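PDB 3VSF: ricin B lectin from Clostridium thermocellum, which probably hydrolyses beta-1,3-galactan from its chain ends as an exo-beta-1,3-galactanase, combining a family 43 glycosidase domain with a ricin-type galactose-binding beta-trefoil. Local coordinates for residues Lys262-Lys267 with Gly272-Tyr277; Thr301-Met306 with Leu328-Asp333; Asn116-Lys121 with Ile141-Ala146; His57-Gly62 with Gly316-Ser321; Leu211-Pro216 with Ile221-Ala226. All blocks are in the same frame, centred on the assembly; numbering follows the deposited sequence.

Contact 1. Residues Lys262-Lys267 with Gly272-Tyr277; sequences KYAYSK and GWSQLY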
# COMPACT_ATOMS: atom_id res chain seq x y z
N LYS A 262 3.59 -8.01 4.95
CA LYS A 262 2.82 -9.25 4.88
C LYS A 262 1.38 -9.02 5.31
O LYS A 262 1.04 -7.97 5.85
CB LYS A 262 3.47 -10.32 5.76
CG LYS A 262 4.91 -10.65 5.37
CD LYS A 262 5.48 -11.76 6.24
CE LYS A 262 6.91 -12.08 5.86
NZ LYS A 262 7.46 -13.21 6.66
N TYR A 263 0.53 -10.01 5.07
CA TYR A 263 -0.87 -9.92 5.45
C TYR A 263 -1.43 -11.27 5.88
O TYR A 263 -0.85 -12.31 5.58
CB TYR A 263 -1.71 -9.34 4.30
CG TYR A 263 -1.93 -10.31 3.15
CD1 TYR A 263 -1.06 -10.35 2.07
CD2 TYR A 263 -3.03 -11.16 3.14
CE1 TYR A 263 -1.26 -11.22 1.02
CE2 TYR A 263 -3.24 -12.04 2.09
CZ TYR A 263 -2.35 -12.06 1.04
OH TYR A 263 -2.56 -12.94 -0.01
N ALA A 264 -2.56 -11.24 6.58
CA ALA A 264 -3.24 -12.45 7.00
C ALA A 264 -4.74 -12.20 7.06
O ALA A 264 -5.18 -11.05 7.07
CB ALA A 264 -2.72 -12.91 8.35
N TYR A 265 -5.51 -13.28 7.09
CA TYR A 265 -6.96 -13.16 7.10
C TYR A 265 -7.60 -14.11 8.10
O TYR A 265 -6.97 -15.08 8.54
CB TYR A 265 -7.53 -13.41 5.70
CG TYR A 265 -7.12 -14.74 5.11
CD1 TYR A 265 -7.93 -15.86 5.23
CD2 TYR A 265 -5.91 -14.88 4.44
CE1 TYR A 265 -7.56 -17.08 4.70
CE2 TYR A 265 -5.53 -16.09 3.90
CZ TYR A 265 -6.36 -17.19 4.03
OH TYR A 265 -5.98 -18.40 3.49
N SER A 266 -8.85 -13.83 8.46
CA SER A 266 -9.58 -14.66 9.40
C SER A 266 -11.06 -14.30 9.40
O SER A 266 -11.42 -13.15 9.17
CB SER A 266 -9.01 -14.51 10.82
OG SER A 266 -9.71 -15.33 11.74
N LYS A 267 -11.91 -15.29 9.65
CA LYS A 267 -13.35 -15.06 9.72
C LYS A 267 -13.72 -14.45 11.06
O LYS A 267 -14.76 -13.79 11.19
CB LYS A 267 -14.11 -16.37 9.50
CG LYS A 267 -13.83 -17.03 8.16
CD LYS A 267 -14.63 -18.31 8.00
CE LYS A 267 -14.37 -18.96 6.65
NZ LYS A 267 -15.20 -20.19 6.45
N GLY A 272 -8.70 -18.16 14.27
CA GLY A 272 -8.91 -18.56 12.89
C GLY A 272 -8.03 -17.81 11.91
O GLY A 272 -8.22 -17.89 10.70
N TRP A 273 -7.06 -17.07 12.44
CA TRP A 273 -6.14 -16.31 11.60
C TRP A 273 -5.22 -17.22 10.80
O TRP A 273 -4.80 -18.28 11.28
CB TRP A 273 -5.33 -15.32 12.44
CG TRP A 273 -6.12 -14.13 12.88
CD1 TRP A 273 -6.82 -13.99 14.04
CD2 TRP A 273 -6.29 -12.90 12.16
NE1 TRP A 273 -7.42 -12.76 14.08
CE2 TRP A 273 -7.11 -12.07 12.94
CE3 TRP A 273 -5.82 -12.43 10.93
CZ2 TRP A 273 -7.47 -10.79 12.54
CZ3 TRP A 273 -6.19 -11.16 10.53
CH2 TRP A 273 -7.00 -10.35 11.33
N SER A 274 -4.90 -16.81 9.58
CA SER A 274 -4.06 -17.60 8.69
C SER A 274 -2.59 -17.30 8.93
O SER A 274 -2.23 -16.54 9.83
CB SER A 274 -4.41 -17.32 7.23
OG SER A 274 -4.11 -15.98 6.88
N GLN A 275 -1.73 -17.90 8.11
CA GLN A 275 -0.30 -17.61 8.15
C GLN A 275 -0.03 -16.30 7.41
O GLN A 275 -0.93 -15.73 6.80
CB GLN A 275 0.49 -18.76 7.52
CG GLN A 275 -0.08 -19.24 6.19
CD GLN A 275 0.72 -20.38 5.59
OE1 GLN A 275 1.84 -20.19 5.11
NE2 GLN A 275 0.15 -21.58 5.62
N LEU A 276 1.21 -15.84 7.47
CA LEU A 276 1.58 -14.59 6.82
C LEU A 276 1.86 -14.79 5.34
O LEU A 276 2.58 -15.71 4.95
CB LEU A 276 2.80 -13.96 7.50
CG LEU A 276 2.61 -13.39 8.92
CD1 LEU A 276 1.47 -12.38 8.95
CD2 LEU A 276 2.38 -14.50 9.93
N TYR A 277 1.28 -13.93 4.51
CA TYR A 277 1.50 -13.97 3.07
C TYR A 277 2.15 -12.67 2.60
O TYR A 277 1.71 -11.58 2.96
CB TYR A 277 0.19 -14.20 2.32
CG TYR A 277 -0.45 -15.54 2.60
CD1 TYR A 277 0.01 -16.70 1.99
CD2 TYR A 277 -1.52 -15.65 3.48
CE1 TYR A 277 -0.58 -17.93 2.24
CE2 TYR A 277 -2.11 -16.87 3.74
CZ TYR A 277 -1.64 -18.01 3.12
OH TYR A 277 -2.22 -19.23 3.37
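A serine side chain does a strand's work here: Tyr265 N donates to Ser274 OG at 3.0 Å, almost straight at 172°, instead of to a main-chain carbonyl. The hydroxyl sits between its own backbone N and carbonyl carbon (chi1 65°), which brings OG up to the Tyr265 amide while it donates in turn to Gln275 O. Ser274 N answers to Tyr265 O. The same side chain also lies over one face of the Tyr265 ring, with Ser274 CB 3.8 Å from the Tyr265 ring centroid.

Farther along there is one regular antiparallel hydrogen-bonded pair, in which Tyr263 and Tyr277 exchange two backbone bonds. Their side chains share a face of the sheet, where Tyr277 CB sits over the Tyr263 ring in a CH-pi contact. The Tyr277 ring then reaches Tyr265 rim to rim, with CE2 of Tyr277 3.5 Å from CE2 of Tyr265 and the planes only 13° apart, completing a three-tyrosine cluster. At the other end Ser266 CB packs over the five-membered ring of Trp273, 3.6 Å from its centroid, and Ala264 O lies at the indole edge. Trp273 NE1 bonds to Leu269 O, and Ser266 OG to Asp268 O, both inside the intervening turn.

Ser274 OG takes part in two bonds, accepting from Tyr265 N and donating to Gln275 O, so the irregular 272-276 segment is tied to its strand partly through a hydroxyl.

Contact 2. Residues Thr301-Met306 with Leu328-Asp333; sequences TSYLYM and LNFISD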
# COMPACT_ATOMS: atom_id res chain seq x y z
N THR A 301 -16.31 -0.23 -4.36
CA THR A 301 -15.40 0.09 -3.27
C THR A 301 -13.96 -0.28 -3.61
O THR A 301 -13.67 -1.41 -3.99
CB THR A 301 -15.81 -0.61 -1.96
OG1 THR A 301 -17.10 -0.14 -1.56
CG2 THR A 301 -14.80 -0.32 -0.86
N SER A 302 -13.05 0.69 -3.46
CA SER A 302 -11.63 0.46 -3.67
C SER A 302 -10.85 0.79 -2.41
O SER A 302 -10.94 1.90 -1.88
CB SER A 302 -11.11 1.29 -4.85
OG SER A 302 -11.78 0.95 -6.05
N TYR A 303 -10.07 -0.17 -1.92
CA TYR A 303 -9.30 0.01 -0.70
C TYR A 303 -7.97 0.72 -0.96
O TYR A 303 -7.17 0.27 -1.78
CB TYR A 303 -9.07 -1.33 -0.01
CG TYR A 303 -10.33 -1.94 0.56
CD1 TYR A 303 -10.56 -1.95 1.93
CD2 TYR A 303 -11.30 -2.49 -0.27
CE1 TYR A 303 -11.71 -2.50 2.46
CE2 TYR A 303 -12.45 -3.04 0.25
CZ TYR A 303 -12.66 -3.04 1.61
OH TYR A 303 -13.81 -3.59 2.13
N LEU A 304 -7.75 1.83 -0.27
CA LEU A 304 -6.54 2.62 -0.44
C LEU A 304 -5.47 2.27 0.59
O LEU A 304 -5.75 2.16 1.78
CB LEU A 304 -6.86 4.12 -0.35
CG LEU A 304 -5.66 5.06 -0.32
CD1 LEU A 304 -4.80 4.90 -1.57
CD2 LEU A 304 -6.11 6.51 -0.17
N TYR A 305 -4.25 2.09 0.11
CA TYR A 305 -3.11 1.80 0.97
C TYR A 305 -2.27 3.05 1.20
O TYR A 305 -1.94 3.77 0.25
CB TYR A 305 -2.24 0.70 0.37
CG TYR A 305 -0.83 0.65 0.92
CD1 TYR A 305 -0.51 -0.16 2.00
CD2 TYR A 305 0.18 1.43 0.36
CE1 TYR A 305 0.78 -0.20 2.51
CE2 TYR A 305 1.46 1.40 0.86
CZ TYR A 305 1.76 0.58 1.93
OH TYR A 305 3.04 0.55 2.43
N MET A 306 -1.94 3.32 2.46
CA MET A 306 -1.09 4.45 2.80
C MET A 306 0.22 3.96 3.41
O MET A 306 0.22 3.04 4.23
CB MET A 306 -1.79 5.38 3.78
CG MET A 306 -3.12 5.89 3.29
SD MET A 306 -3.92 6.95 4.50
CE MET A 306 -5.50 7.17 3.72
N LEU A 328 -5.19 -1.26 -2.90
CA LEU A 328 -5.12 -2.62 -2.39
C LEU A 328 -6.18 -3.48 -3.08
O LEU A 328 -7.37 -3.35 -2.80
CB LEU A 328 -5.33 -2.64 -0.88
CG LEU A 328 -5.27 -4.02 -0.21
CD1 LEU A 328 -3.91 -4.66 -0.40
CD2 LEU A 328 -5.61 -3.91 1.27
N ASN A 329 -5.74 -4.35 -3.98
CA ASN A 329 -6.65 -5.16 -4.77
C ASN A 329 -6.90 -6.54 -4.19
O ASN A 329 -6.00 -7.17 -3.63
CB ASN A 329 -6.14 -5.27 -6.21
CG ASN A 329 -6.01 -3.92 -6.89
OD1 ASN A 329 -6.82 -3.03 -6.68
ND2 ASN A 329 -4.97 -3.77 -7.71
N PHE A 330 -8.14 -7.02 -4.32
CA PHE A 330 -8.52 -8.33 -3.81
C PHE A 330 -8.80 -9.31 -4.95
O PHE A 330 -9.91 -9.35 -5.48
CB PHE A 330 -9.75 -8.22 -2.91
CG PHE A 330 -9.48 -7.56 -1.58
CD1 PHE A 330 -9.29 -8.33 -0.44
CD2 PHE A 330 -9.41 -6.18 -1.48
CE1 PHE A 330 -9.04 -7.72 0.78
CE2 PHE A 330 -9.17 -5.58 -0.26
CZ PHE A 330 -8.98 -6.35 0.87
N ILE A 331 -7.80 -10.10 -5.32
CA ILE A 331 -7.99 -11.16 -6.30
C ILE A 331 -9.06 -12.12 -5.81
O ILE A 331 -9.99 -12.48 -6.54
CB ILE A 331 -6.70 -11.96 -6.55
CG1 ILE A 331 -5.80 -11.23 -7.56
CG2 ILE A 331 -7.02 -13.35 -7.07
CD1 ILE A 331 -5.30 -9.90 -7.08
N SER A 332 -8.93 -12.52 -4.55
CA SER A 332 -9.90 -13.40 -3.90
C SER A 332 -10.03 -13.01 -2.44
O SER A 332 -9.31 -12.15 -1.95
CB SER A 332 -9.44 -14.86 -4.02
OG SER A 332 -10.35 -15.73 -3.38
N ASP A 333 -10.97 -13.64 -1.74
CA ASP A 333 -11.15 -13.39 -0.31
C ASP A 333 -9.88 -13.73 0.47
O ASP A 333 -9.65 -13.21 1.55
CB ASP A 333 -12.34 -14.18 0.24
CG ASP A 333 -13.66 -13.70 -0.32
OD1 ASP A 333 -13.74 -12.53 -0.75
OD2 ASP A 333 -14.63 -14.49 -0.31
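The nearest CA atoms of the two segments, Tyr303 CA and Leu328 CA, are 5.2 Å apart, the first on strand 301-309 and the second on the weakly bonded end of its antiparallel neighbour 322-330. One backbone bond joins the segments, from Leu328 N to Tyr303 O at 2.7 Å and nearly straight at 172°. Past Phe330 the second chain turns off into a loop, so the remaining contact is left to side chains.

Tyr303 and Leu328 send their side chains to the same face of the sheet, where Tyr303 CB and Leu328 CB sit 4.1 Å apart. The aromatic meeting is edge-to-face: the edge of Phe330 is directed at the face of Tyr303, the planes 63° apart and the centroids 5.2 Å. Phe330 CE2 does the touching, above the tyrosine ring but displaced toward its rim, 3.8 Å from Tyr303 CD2.

Both rings have partners beyond this pair. Phe330 makes a second edge-to-face contact with Tyr247 of strand 246-251, and Tyr303 OH bonds to Lys241 O, so the pair bridges to the preceding four-stranded sheet. Within its own sheet, strand 301-309 runs between strands 288-296 and 322-330, bonding to the first through Ser302 and Leu304 and to the second again through Tyr305 and Leu326, while strand 336-337 flanks 322-330 on its far side.

Contact 3. Residues Asn116-Lys121 with Ile141-Ala146; sequences NIERPK and INYGQA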
# COMPACT_ATOMS: atom_id res chain seq x y z
N ASN A 116 7.46 11.79 22.58
CA ASN A 116 7.35 11.27 21.23
C ASN A 116 5.95 10.73 20.97
O ASN A 116 5.47 9.87 21.70
CB ASN A 116 8.38 10.17 20.98
CG ASN A 116 9.80 10.63 21.18
OD1 ASN A 116 10.57 10.03 21.93
ND2 ASN A 116 10.18 11.71 20.49
N ILE A 117 5.30 11.23 19.93
CA ILE A 117 4.01 10.70 19.51
C ILE A 117 4.05 10.30 18.04
O ILE A 117 4.41 11.11 17.18
CB ILE A 117 2.86 11.68 19.75
CG1 ILE A 117 2.45 11.65 21.22
CG2 ILE A 117 1.67 11.34 18.87
CD1 ILE A 117 1.10 12.27 21.49
N GLU A 118 3.69 9.06 17.75
CA GLU A 118 3.74 8.55 16.39
C GLU A 118 2.59 7.60 16.09
O GLU A 118 2.04 6.96 17.00
CB GLU A 118 5.09 7.88 16.12
CG GLU A 118 5.44 6.76 17.09
CD GLU A 118 6.91 6.37 17.01
OE1 GLU A 118 7.22 5.17 17.21
OE2 GLU A 118 7.75 7.26 16.76
N ARG A 119 2.23 7.50 14.82
CA ARG A 119 1.13 6.66 14.37
C ARG A 119 -0.19 6.98 15.06
O ARG A 119 -0.82 6.10 15.65
CB ARG A 119 1.48 5.18 14.56
CG ARG A 119 2.73 4.75 13.80
CD ARG A 119 2.92 3.25 13.84
NE ARG A 119 4.02 2.84 12.97
CZ ARG A 119 3.91 2.71 11.65
NH1 ARG A 119 2.75 2.94 11.05
NH2 ARG A 119 4.96 2.33 10.94
N PRO A 120 -0.62 8.25 14.98
CA PRO A 120 -1.92 8.65 15.54
C PRO A 120 -3.07 8.25 14.61
O PRO A 120 -3.02 8.54 13.42
CB PRO A 120 -1.80 10.17 15.61
CG PRO A 120 -0.90 10.52 14.48
CD PRO A 120 0.10 9.39 14.39
N LYS A 121 -4.08 7.59 15.17
CA LYS A 121 -5.23 7.17 14.38
C LYS A 121 -6.52 7.73 14.98
O LYS A 121 -6.62 7.93 16.19
CB LYS A 121 -5.30 5.65 14.31
CG LYS A 121 -4.05 4.99 13.77
CD LYS A 121 -3.74 5.46 12.35
CE LYS A 121 -2.49 4.81 11.81
NZ LYS A 121 -1.28 5.14 12.61
N ILE A 141 13.08 10.88 25.61
CA ILE A 141 14.43 10.60 26.08
C ILE A 141 14.79 9.16 25.73
O ILE A 141 15.95 8.84 25.46
CB ILE A 141 14.54 10.79 27.60
CG1 ILE A 141 14.27 12.25 27.98
CG2 ILE A 141 15.91 10.36 28.10
CD1 ILE A 141 15.27 13.23 27.39
N ASN A 142 13.78 8.30 25.72
CA ASN A 142 13.97 6.89 25.39
C ASN A 142 12.66 6.24 24.95
O ASN A 142 11.67 6.92 24.71
CB ASN A 142 14.56 6.13 26.58
CG ASN A 142 13.64 6.12 27.78
OD1 ASN A 142 12.63 6.81 27.81
ND2 ASN A 142 13.99 5.32 28.78
N TYR A 143 12.67 4.91 24.85
CA TYR A 143 11.49 4.17 24.44
C TYR A 143 11.08 3.13 25.49
O TYR A 143 10.51 2.09 25.15
CB TYR A 143 11.72 3.48 23.09
CG TYR A 143 11.41 4.35 21.89
CD1 TYR A 143 10.26 4.14 21.14
CD2 TYR A 143 12.25 5.40 21.53
CE1 TYR A 143 9.96 4.93 20.04
CE2 TYR A 143 11.95 6.20 20.43
CZ TYR A 143 10.81 5.96 19.70
OH TYR A 143 10.52 6.75 18.61
N GLY A 144 11.36 3.43 26.75
CA GLY A 144 11.02 2.53 27.84
C GLY A 144 9.55 2.58 28.18
O GLY A 144 8.98 1.59 28.64
N GLN A 145 8.93 3.73 27.95
CA GLN A 145 7.51 3.91 28.25
C GLN A 145 6.65 3.56 27.04
O GLN A 145 6.09 4.44 26.38
CB GLN A 145 7.23 5.35 28.68
CG GLN A 145 8.08 5.83 29.85
CD GLN A 145 7.79 5.08 31.13
OE1 GLN A 145 6.68 4.59 31.35
NE2 GLN A 145 8.80 4.97 32.00
N ALA A 146 6.55 2.27 26.74
CA ALA A 146 5.73 1.81 25.62
C ALA A 146 4.26 1.86 26.01
O ALA A 146 3.69 0.85 26.42
CB ALA A 146 6.13 0.41 25.22
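The backbones of Asn116-Lys121, a strand, and Ile141-Ala146, a loop, stay well apart: even their nearest CA atoms, of Asn116 and Ile141, are 8.6 Å from each other, and side chains must span the gap.

Tyr143, which is exposed and also touches a crystal neighbour, does most of the spanning. Its ring and the side chain of Glu118 approach from opposite directions, and Tyr143 OH gives a weak hydrogen bond to Glu118 OE2 at 3.4 Å. The other carboxylate oxygen, OE1, lies at the edge of the ring in its plane, 3.9 Å from Tyr143 CE1, although carboxylate and ring planes are turned 50° apart. Glu118 gets there with CG tucked between its backbone N and carbonyl carbon (chi1 56°) and the chain extended beyond. Asn116, two residues earlier on the same side of the strand, brings OD1 to 4.3 Å from Tyr143 CE2, a loose contact.

The firmer partner of the carboxylate lies outside: OE2 forms a salt bridge with Arg77 of strand 69-77, while OE1 has a weak bond to His136 ND1 on the adjoining strand. The loop, for its part, is held where Tyr143 O accepts from Arg185 NH2.

The tyrosine hydroxyl is thus a minor partner of a carboxylate held mainly by Arg77 and only weakly by His136. The salt bridge probably fixes Glu118, with the long bond from Tyr143 adding little.

Contact 4. Residues His57-Gly62 with Gly316-Ser321; sequences HAHGGG and GKVNDS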
# COMPACT_ATOMS: atom_id res chain seq x y z
N HIS A 57 2.41 17.48 6.14
CA HIS A 57 3.19 16.79 7.16
C HIS A 57 2.30 15.94 8.07
O HIS A 57 1.94 16.36 9.17
CB HIS A 57 4.00 17.79 7.99
CG HIS A 57 3.22 18.99 8.44
ND1 HIS A 57 2.75 19.14 9.72
CD2 HIS A 57 2.83 20.09 7.76
CE1 HIS A 57 2.10 20.28 9.82
NE2 HIS A 57 2.14 20.88 8.65
N ALA A 58 1.96 14.74 7.60
CA ALA A 58 1.13 13.82 8.37
C ALA A 58 1.73 12.42 8.37
O ALA A 58 1.10 11.46 7.92
CB ALA A 58 -0.29 13.79 7.82
N HIS A 59 2.95 12.31 8.89
CA HIS A 59 3.68 11.05 8.89
C HIS A 59 3.06 10.03 9.83
O HIS A 59 2.49 10.39 10.86
CB HIS A 59 5.14 11.30 9.25
CG HIS A 59 5.78 12.40 8.46
ND1 HIS A 59 5.29 12.82 7.24
CD2 HIS A 59 6.86 13.18 8.71
CE1 HIS A 59 6.04 13.80 6.78
NE2 HIS A 59 7.00 14.04 7.65
N GLY A 60 3.18 8.75 9.48
CA GLY A 60 2.59 7.68 10.25
C GLY A 60 1.11 7.90 10.47
O GLY A 60 0.53 7.42 11.44
N GLY A 61 0.49 8.64 9.55
CA GLY A 61 -0.88 9.07 9.71
C GLY A 61 -1.94 8.02 9.43
O GLY A 61 -1.64 6.83 9.28
N GLY A 62 -3.19 8.47 9.37
CA GLY A 62 -4.32 7.61 9.07
C GLY A 62 -5.42 8.44 8.44
O GLY A 62 -5.23 9.63 8.17
N GLY A 316 17.82 11.47 6.61
CA GLY A 316 17.04 12.69 6.64
C GLY A 316 16.17 12.79 7.88
O GLY A 316 15.92 11.79 8.56
N LYS A 317 15.72 14.00 8.19
CA LYS A 317 14.84 14.21 9.33
C LYS A 317 13.44 13.69 9.02
O LYS A 317 13.03 13.66 7.87
CB LYS A 317 14.79 15.70 9.71
CG LYS A 317 14.26 16.60 8.61
CD LYS A 317 14.38 18.07 9.00
CE LYS A 317 13.92 18.98 7.87
NZ LYS A 317 14.12 20.42 8.20
N VAL A 318 12.72 13.29 10.07
CA VAL A 318 11.39 12.72 9.91
C VAL A 318 10.48 13.57 9.03
O VAL A 318 9.71 13.04 8.23
CB VAL A 318 10.71 12.50 11.28
CG1 VAL A 318 9.30 11.98 11.10
CG2 VAL A 318 11.53 11.54 12.13
N ASN A 319 10.58 14.89 9.17
CA ASN A 319 9.73 15.80 8.42
C ASN A 319 9.98 15.77 6.91
O ASN A 319 9.18 16.28 6.13
CB ASN A 319 9.88 17.23 8.95
CG ASN A 319 9.47 17.36 10.40
OD1 ASN A 319 8.30 17.60 10.71
ND2 ASN A 319 10.43 17.20 11.30
N ASP A 320 11.10 15.18 6.51
CA ASP A 320 11.44 15.07 5.09
C ASP A 320 10.97 13.74 4.51
O ASP A 320 11.36 13.36 3.40
CB ASP A 320 12.95 15.22 4.89
CG ASP A 320 13.44 16.62 5.19
OD1 ASP A 320 12.65 17.58 5.05
OD2 ASP A 320 14.63 16.77 5.56
N SER A 321 10.11 13.04 5.24
CA SER A 321 9.58 11.76 4.79
C SER A 321 8.51 11.95 3.72
O SER A 321 7.68 12.86 3.81
CB SER A 321 9.00 10.97 5.97
OG SER A 321 10.02 10.63 6.89
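The imidazole of His59 points its NE2-CD2 side at the turn Val318-Ser321, which also passes over one of its faces. Over the centre of that face lies Ser321 CB, 4.0 Å from the His59 ring centroid and only 9° off the ring normal, a CH-pi contact. At the edge, close to the ring plane, Asn319 CA approaches His59 NE2 at 3.3 Å. Val318 covers the neighbouring corner: its CG1 comes to 3.6 Å from His59 CD2 as the two side chains slide past each other in opposite directions. NE2 also gives a weak hydrogen bond to Asn319 O, 3.5 Å long with an angle of 151°.

On the histidine side the chain makes a type II beta turn from Ala58 to Gly61, with Gly60 at positive phi, leading into strand 61-66. On the other side a short 3-10 turn at Val318-Asn319 is closed by Asp320 N bonding to Lys317 O at 2.8 Å. Family 43 enzymes are five-bladed beta-propellers, and this contact brings the start of the first four-stranded sheet against the loop that leads into strand 322-330 of the last, where the ring of blades closes.

Tyr323 meets the His59 ring with the planes about 50° apart, and Trp310 packs against His59, Val318 and Ser321. Gln47 NE2 bonds to Ser321 O and, weakly, to Asn319 O, while Ser321 OG accepts from Ala311 N.

Contact 5. Residues Leu211-Pro216 with Ile221-Ala226; sequences LYELTP and IASLKA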
# COMPACT_ATOMS: atom_id res chain seq x y z
N LEU A 211 -4.45 -7.34 20.31
CA LEU A 211 -5.70 -6.75 19.85
C LEU A 211 -6.62 -6.49 21.04
O LEU A 211 -7.16 -7.43 21.63
CB LEU A 211 -6.40 -7.68 18.85
CG LEU A 211 -7.73 -7.18 18.28
CD1 LEU A 211 -7.53 -5.87 17.52
CD2 LEU A 211 -8.35 -8.23 17.38
N TYR A 212 -6.78 -5.22 21.40
CA TYR A 212 -7.61 -4.84 22.53
C TYR A 212 -9.01 -4.43 22.09
O TYR A 212 -9.16 -3.66 21.14
CB TYR A 212 -6.96 -3.69 23.31
CG TYR A 212 -5.55 -3.97 23.77
CD1 TYR A 212 -5.30 -4.68 24.93
CD2 TYR A 212 -4.46 -3.50 23.04
CE1 TYR A 212 -4.01 -4.93 25.36
CE2 TYR A 212 -3.17 -3.74 23.46
CZ TYR A 212 -2.95 -4.46 24.62
OH TYR A 212 -1.66 -4.70 25.03
N GLU A 213 -10.02 -4.95 22.78
CA GLU A 213 -11.39 -4.54 22.54
C GLU A 213 -11.71 -3.33 23.41
O GLU A 213 -11.50 -3.35 24.62
CB GLU A 213 -12.36 -5.68 22.85
CG GLU A 213 -13.83 -5.31 22.67
CD GLU A 213 -14.76 -6.45 23.00
OE1 GLU A 213 -14.27 -7.57 23.26
OE2 GLU A 213 -15.99 -6.23 23.00
N LEU A 214 -12.22 -2.27 22.79
CA LEU A 214 -12.52 -1.04 23.51
C LEU A 214 -13.91 -1.05 24.11
O LEU A 214 -14.80 -1.76 23.65
CB LEU A 214 -12.37 0.16 22.57
CG LEU A 214 -11.02 0.32 21.88
CD1 LEU A 214 -11.03 1.52 20.95
CD2 LEU A 214 -9.90 0.43 22.91
N THR A 215 -14.10 -0.25 25.16
CA THR A 215 -15.41 -0.04 25.75
C THR A 215 -16.28 0.72 24.75
O THR A 215 -15.77 1.30 23.80
CB THR A 215 -15.32 0.73 27.07
OG1 THR A 215 -14.53 1.92 26.88
CG2 THR A 215 -14.68 -0.12 28.15
N PRO A 216 -17.61 0.72 24.97
CA PRO A 216 -18.54 1.39 24.05
C PRO A 216 -18.13 2.82 23.70
O PRO A 216 -18.47 3.29 22.61
CB PRO A 216 -19.85 1.40 24.85
CG PRO A 216 -19.77 0.17 25.68
CD PRO A 216 -18.32 0.02 26.06
N ILE A 221 -10.06 0.63 27.34
CA ILE A 221 -9.88 -0.76 26.94
C ILE A 221 -10.73 -1.70 27.78
O ILE A 221 -10.59 -1.75 29.00
CB ILE A 221 -8.40 -1.18 27.02
CG1 ILE A 221 -7.56 -0.41 26.00
CG2 ILE A 221 -8.26 -2.68 26.80
CD1 ILE A 221 -6.11 -0.81 25.97
N ALA A 222 -11.62 -2.44 27.13
CA ALA A 222 -12.53 -3.34 27.81
C ALA A 222 -11.91 -4.70 28.10
O ALA A 222 -12.09 -5.26 29.18
CB ALA A 222 -13.82 -3.50 27.01
N SER A 223 -11.17 -5.24 27.13
CA SER A 223 -10.55 -6.55 27.29
C SER A 223 -9.45 -6.80 26.26
O SER A 223 -9.28 -6.03 25.32
CB SER A 223 -11.61 -7.65 27.20
OG SER A 223 -12.20 -7.68 25.91
N LEU A 224 -8.72 -7.89 26.46
CA LEU A 224 -7.70 -8.31 25.51
C LEU A 224 -8.30 -9.34 24.56
O LEU A 224 -8.40 -10.52 24.89
CB LEU A 224 -6.49 -8.90 26.25
CG LEU A 224 -5.23 -9.25 25.44
CD1 LEU A 224 -5.33 -10.62 24.78
CD2 LEU A 224 -4.94 -8.16 24.41
N LYS A 225 -8.72 -8.88 23.39
CA LYS A 225 -9.43 -9.73 22.44
C LYS A 225 -8.61 -10.95 22.03
O LYS A 225 -9.10 -12.08 22.07
CB LYS A 225 -9.85 -8.93 21.20
CG LYS A 225 -10.81 -9.68 20.29
CD LYS A 225 -12.05 -10.12 21.05
CE LYS A 225 -13.01 -10.90 20.16
NZ LYS A 225 -14.20 -11.38 20.91
N ALA A 226 -7.35 -10.73 21.64
CA ALA A 226 -6.49 -11.83 21.22
C ALA A 226 -5.03 -11.41 21.04
O ALA A 226 -4.73 -10.25 20.77
CB ALA A 226 -7.02 -12.45 19.94
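One face of the Tyr212 ring carries the Ile221 CD1 methyl, 4.3 Å from the ring centroid, and Ser223 O lies at the ring edge near its plane. Leu224 joins obliquely, its CD2 3.5 Å from Tyr212 CE1. The phenol OH itself is bonded to His210 ND1. Glu213, the other flat group, projects from the opposite face of the sheet on a fully extended chain (chi1 178°). Its carboxylate stands near Ser223 and Lys225 without bonding to either: Glu213 OE1 is 4.5 Å from Lys225 NZ, beyond salt-bridge range.

These side chains belong to a beta hairpin of strands 208-214 and 221-228; the parts 211-214 and 221-226 run antiparallel at 145°. The hairpin lies in the four-stranded sheet that starts at residue 187, where 221-228 is an outermost strand. Two classic bulges interrupt the pairing. At the first, Ala222 N and Ser223 N both donate to Glu213 O, at 2.7 Å and 3.2 Å, while Glu213 N returns a bond to Ser223 O. At the second, Lys225 N and Ala226 N share Leu211 O through weak bonds, and the firm link is Leu211 N to Ala226 O at 3.0 Å.

Toward the turn, Thr215 CG2 packs on Ala222 CB, and Leu214 CD2 comes to 4.0 Å from Ile221 CG1. Both Leu214 and Ile221 also rest on Trp134 of strand 131-138, which belongs to the preceding sheet.

How the contacts relate
The five contacts are spread over the propeller, and none lies at the galactose-binding site, whose residues belong to the beta-trefoil. Contacts 1, 2, 3 and 5 each stay within one sheet and its connecting loops, a different sheet in each case, whereas contact 4 spans the first and last sheets; contacts 1, 3 and 5 are nested inside its loop, and contact 2 crosses it along the chain. Contacts 3 and 4 touch, Lys121 NZ lying 3.1 Å from Gly60 O, a probable hydrogen bond, with centres about 15 Å apart. Contacts 1 and 2 have the same centre spacing, yet their nearest atoms are about 5 Å apart, bridged by Tyr247, which packs against Tyr265 and Phe330.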